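Side-chain contact in nicotinamide riboside transporter PnuC (Neisseria mucosa ATCC 25996, PDB 4QTN), which probably carries nicotinamide riboside, a form of vitamin B3, across the inner membrane as a homotrimeric permease: residues 221-224 and 225-229. Residues are numbered along the deposited sequence; the frame is centred on the assembly and turned at random.
Sequences SVYG and YINWT
Tyr-223 lays one face of its ring over CB of Asn-227, one turn further along helix 208-234, most of which spans the membrane, and the overlap shows how i to i+4 neighbours share a helix surface. CB of Asn-227 lies over the rim of the ring rather than its centre, 4.1 Å from Tyr-223 CE2. Both leave the backbone with CG anti to N (chi1 -169° for Tyr-223), and near-equal second torsions turn ring and amide to within 14° of parallel, although the two chains cross at a slant. The phenol and the amide are not bonded to each other: Tyr-223 OH is hydrogen-bonded to Glu-19 OE1, whereas Asn-227 ND2 reaches the carbonyl of Gly-58, tying this face to the end of helix 41-59. On the exposed flank, CG1 of Val-222 meets CD1 of Ile-226 at 3.8 Å, an apolar contact between two branched chains.

The same spacing recurs in the backbone, where Asn-227 N binds Tyr-223 O at 2.7 Å. Gly-224 O accepts a hydrogen bond from Trp-228 N, and the indole, whose NE1 is hydrogen-bonded to Val-57 O, packs edge-to-face with Trp-182. Ser-221 touches the bound nicotinamide riboside, so this run of helix leads from the substrate pocket toward what is probably the cytoplasmic side. On the way, Tyr-225 O takes two bonds from opposite faces of its plane, from Thr-229 N at 3.0 Å and from Thr-229 OG1 at 3.1 Å.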
ATOM      1  N   SER C 221      11.029  -0.147  -3.163  1.00 91.44           N
ATOM      2  CA  SER C 221      11.173  -1.572  -3.421  1.00 91.13           C
ATOM      3  C   SER C 221      10.180  -2.066  -4.484  1.00 88.17           C
ATOM      4  O   SER C 221      10.442  -3.067  -5.148  1.00 93.47           O
ATOM      5  CB  SER C 221      11.094  -2.401  -2.123  1.00 91.00           C
ATOM      6  OG  SER C 221       9.756  -2.572  -1.693  1.00 97.10           O
ATOM      7  N   VAL C 222       9.068  -1.340  -4.685  1.00 78.89           N
ATOM      8  CA  VAL C 222       8.227  -1.620  -5.850  1.00 71.15           C
ATOM      9  C   VAL C 222       8.873  -1.069  -7.098  1.00 73.02           C
ATOM     10  O   VAL C 222       8.920  -1.748  -8.121  1.00 73.54           O
ATOM     11  CB  VAL C 222       6.783  -1.105  -5.726  1.00 71.57           C
ATOM     12  CG1 VAL C 222       6.174  -0.934  -7.108  1.00 68.72           C
ATOM     13  CG2 VAL C 222       5.943  -2.082  -4.935  1.00 68.82           C
ATOM     14  N   TYR C 223       9.426   0.139  -7.013  1.00 74.73           N
ATOM     15  CA  TYR C 223      10.237   0.660  -8.131  1.00 78.67           C
ATOM     16  C   TYR C 223      11.365  -0.297  -8.530  1.00 80.43           C
ATOM     17  O   TYR C 223      11.547  -0.584  -9.712  1.00 84.71           O
ATOM     18  CB  TYR C 223      10.837   2.012  -7.810  1.00 79.12           C
ATOM     19  CG  TYR C 223      11.432   2.654  -9.018  1.00 84.05           C
ATOM     20  CD1 TYR C 223      10.616   3.008 -10.099  1.00 88.29           C
ATOM     21  CD2 TYR C 223      12.819   2.872  -9.122  1.00 89.97           C
ATOM     22  CE1 TYR C 223      11.134   3.586 -11.235  1.00 93.55           C
ATOM     23  CE2 TYR C 223      13.360   3.464 -10.269  1.00 97.36           C
ATOM     24  CZ  TYR C 223      12.497   3.821 -11.321  1.00101.61           C
ATOM     25  OH  TYR C 223      12.970   4.399 -12.461  1.00102.77           O
ATOM     26  N   GLY C 224      12.134  -0.756  -7.534  1.00 80.82           N
ATOM     27  CA  GLY C 224      13.224  -1.722  -7.743  1.00 77.60           C
ATOM     28  C   GLY C 224      12.804  -2.917  -8.579  1.00 75.04           C
ATOM     29  O   GLY C 224      13.387  -3.198  -9.630  1.00 73.19           O
ATOM     30  N   TYR C 225      11.763  -3.596  -8.141  1.00 72.65           N
ATOM     31  CA  TYR C 225      11.226  -4.696  -8.905  1.00 75.93           C
ATOM     32  C   TYR C 225      10.953  -4.296 -10.360  1.00 76.10           C
ATOM     33  O   TYR C 225      11.473  -4.931 -11.293  1.00 76.84           O
ATOM     34  CB  TYR C 225       9.982  -5.234  -8.249  1.00 75.75           C
ATOM     35  CG  TYR C 225       9.715  -6.675  -8.535  1.00 79.78           C
ATOM     36  CD1 TYR C 225       9.844  -7.174  -9.802  1.00 82.58           C
ATOM     37  CD2 TYR C 225       9.264  -7.529  -7.540  1.00 89.13           C
ATOM     38  CE1 TYR C 225       9.552  -8.495 -10.089  1.00 92.74           C
ATOM     39  CE2 TYR C 225       8.947  -8.856  -7.819  1.00 95.50           C
ATOM     40  CZ  TYR C 225       9.099  -9.331  -9.100  1.00 95.88           C
ATOM     41  OH  TYR C 225       8.815 -10.651  -9.408  1.00107.78           O
ATOM     42  N   ILE C 226      10.199  -3.215 -10.560  1.00 75.51           N
ATOM     43  CA  ILE C 226       9.961  -2.694 -11.933  1.00 75.80           C
ATOM     44  C   ILE C 226      11.257  -2.421 -12.738  1.00 76.90           C
ATOM     45  O   ILE C 226      11.424  -2.956 -13.840  1.00 80.97           O
ATOM     46  CB  ILE C 226       9.079  -1.448 -11.942  1.00 73.97           C
ATOM     47  CG1 ILE C 226       7.631  -1.830 -11.754  1.00 76.62           C
ATOM     48  CG2 ILE C 226       9.194  -0.742 -13.263  1.00 79.30           C
ATOM     49  CD1 ILE C 226       6.895  -0.906 -10.816  1.00 81.87           C
ATOM     50  N   ASN C 227      12.170  -1.624 -12.171  1.00 72.90           N
ATOM     51  CA  ASN C 227      13.388  -1.203 -12.873  1.00 75.47           C
ATOM     52  C   ASN C 227      14.353  -2.311 -13.119  1.00 78.77           C
ATOM     53  O   ASN C 227      14.948  -2.391 -14.200  1.00 85.95           O
ATOM     54  CB  ASN C 227      14.114  -0.120 -12.104  1.00 81.21           C
ATOM     55  CG  ASN C 227      15.136   0.610 -12.962  1.00 91.20           C
ATOM     56  OD1 ASN C 227      14.774   1.313 -13.925  1.00 97.24           O
ATOM     57  ND2 ASN C 227      16.421   0.456 -12.621  1.00 87.96           N
ATOM     58  N   TRP C 228      14.584  -3.126 -12.091  1.00 78.90           N
ATOM     59  CA  TRP C 228      15.374  -4.349 -12.243  1.00 78.65           C
ATOM     60  C   TRP C 228      14.822  -5.316 -13.297  1.00 79.26           C
ATOM     61  O   TRP C 228      15.593  -5.995 -13.967  1.00 82.76           O
ATOM     62  CB  TRP C 228      15.587  -5.046 -10.902  1.00 75.71           C
ATOM     63  CG  TRP C 228      16.794  -4.589 -10.263  1.00 75.86           C
ATOM     64  CD1 TRP C 228      17.082  -3.318  -9.898  1.00 78.50           C
ATOM     65  CD2 TRP C 228      17.945  -5.372  -9.945  1.00 79.59           C
ATOM     66  NE1 TRP C 228      18.345  -3.247  -9.356  1.00 81.84           N
ATOM     67  CE2 TRP C 228      18.898  -4.498  -9.371  1.00 83.04           C
ATOM     68  CE3 TRP C 228      18.261  -6.728 -10.065  1.00 80.12           C
ATOM     69  CZ2 TRP C 228      20.147  -4.938  -8.924  1.00 84.86           C
ATOM     70  CZ3 TRP C 228      19.516  -7.164  -9.627  1.00 83.62           C
ATOM     71  CH2 TRP C 228      20.437  -6.271  -9.067  1.00 86.13           C
ATOM     72  N   THR C 229      13.507  -5.353 -13.485  1.00 76.38           N
ATOM     73  CA  THR C 229      12.985  -6.055 -14.645  1.00 80.50           C
ATOM     74  C   THR C 229      13.505  -5.457 -15.957  1.00 88.53           C
ATOM     75  O   THR C 229      14.065  -6.177 -16.791  1.00 95.69           O
ATOM     76  CB  THR C 229      11.463  -6.152 -14.649  1.00 73.76           C
ATOM     77  OG1 THR C 229      11.063  -6.995 -13.581  1.00 80.45           O
ATOM     78  CG2 THR C 229      10.985  -6.776 -15.933  1.00 70.66           C
TER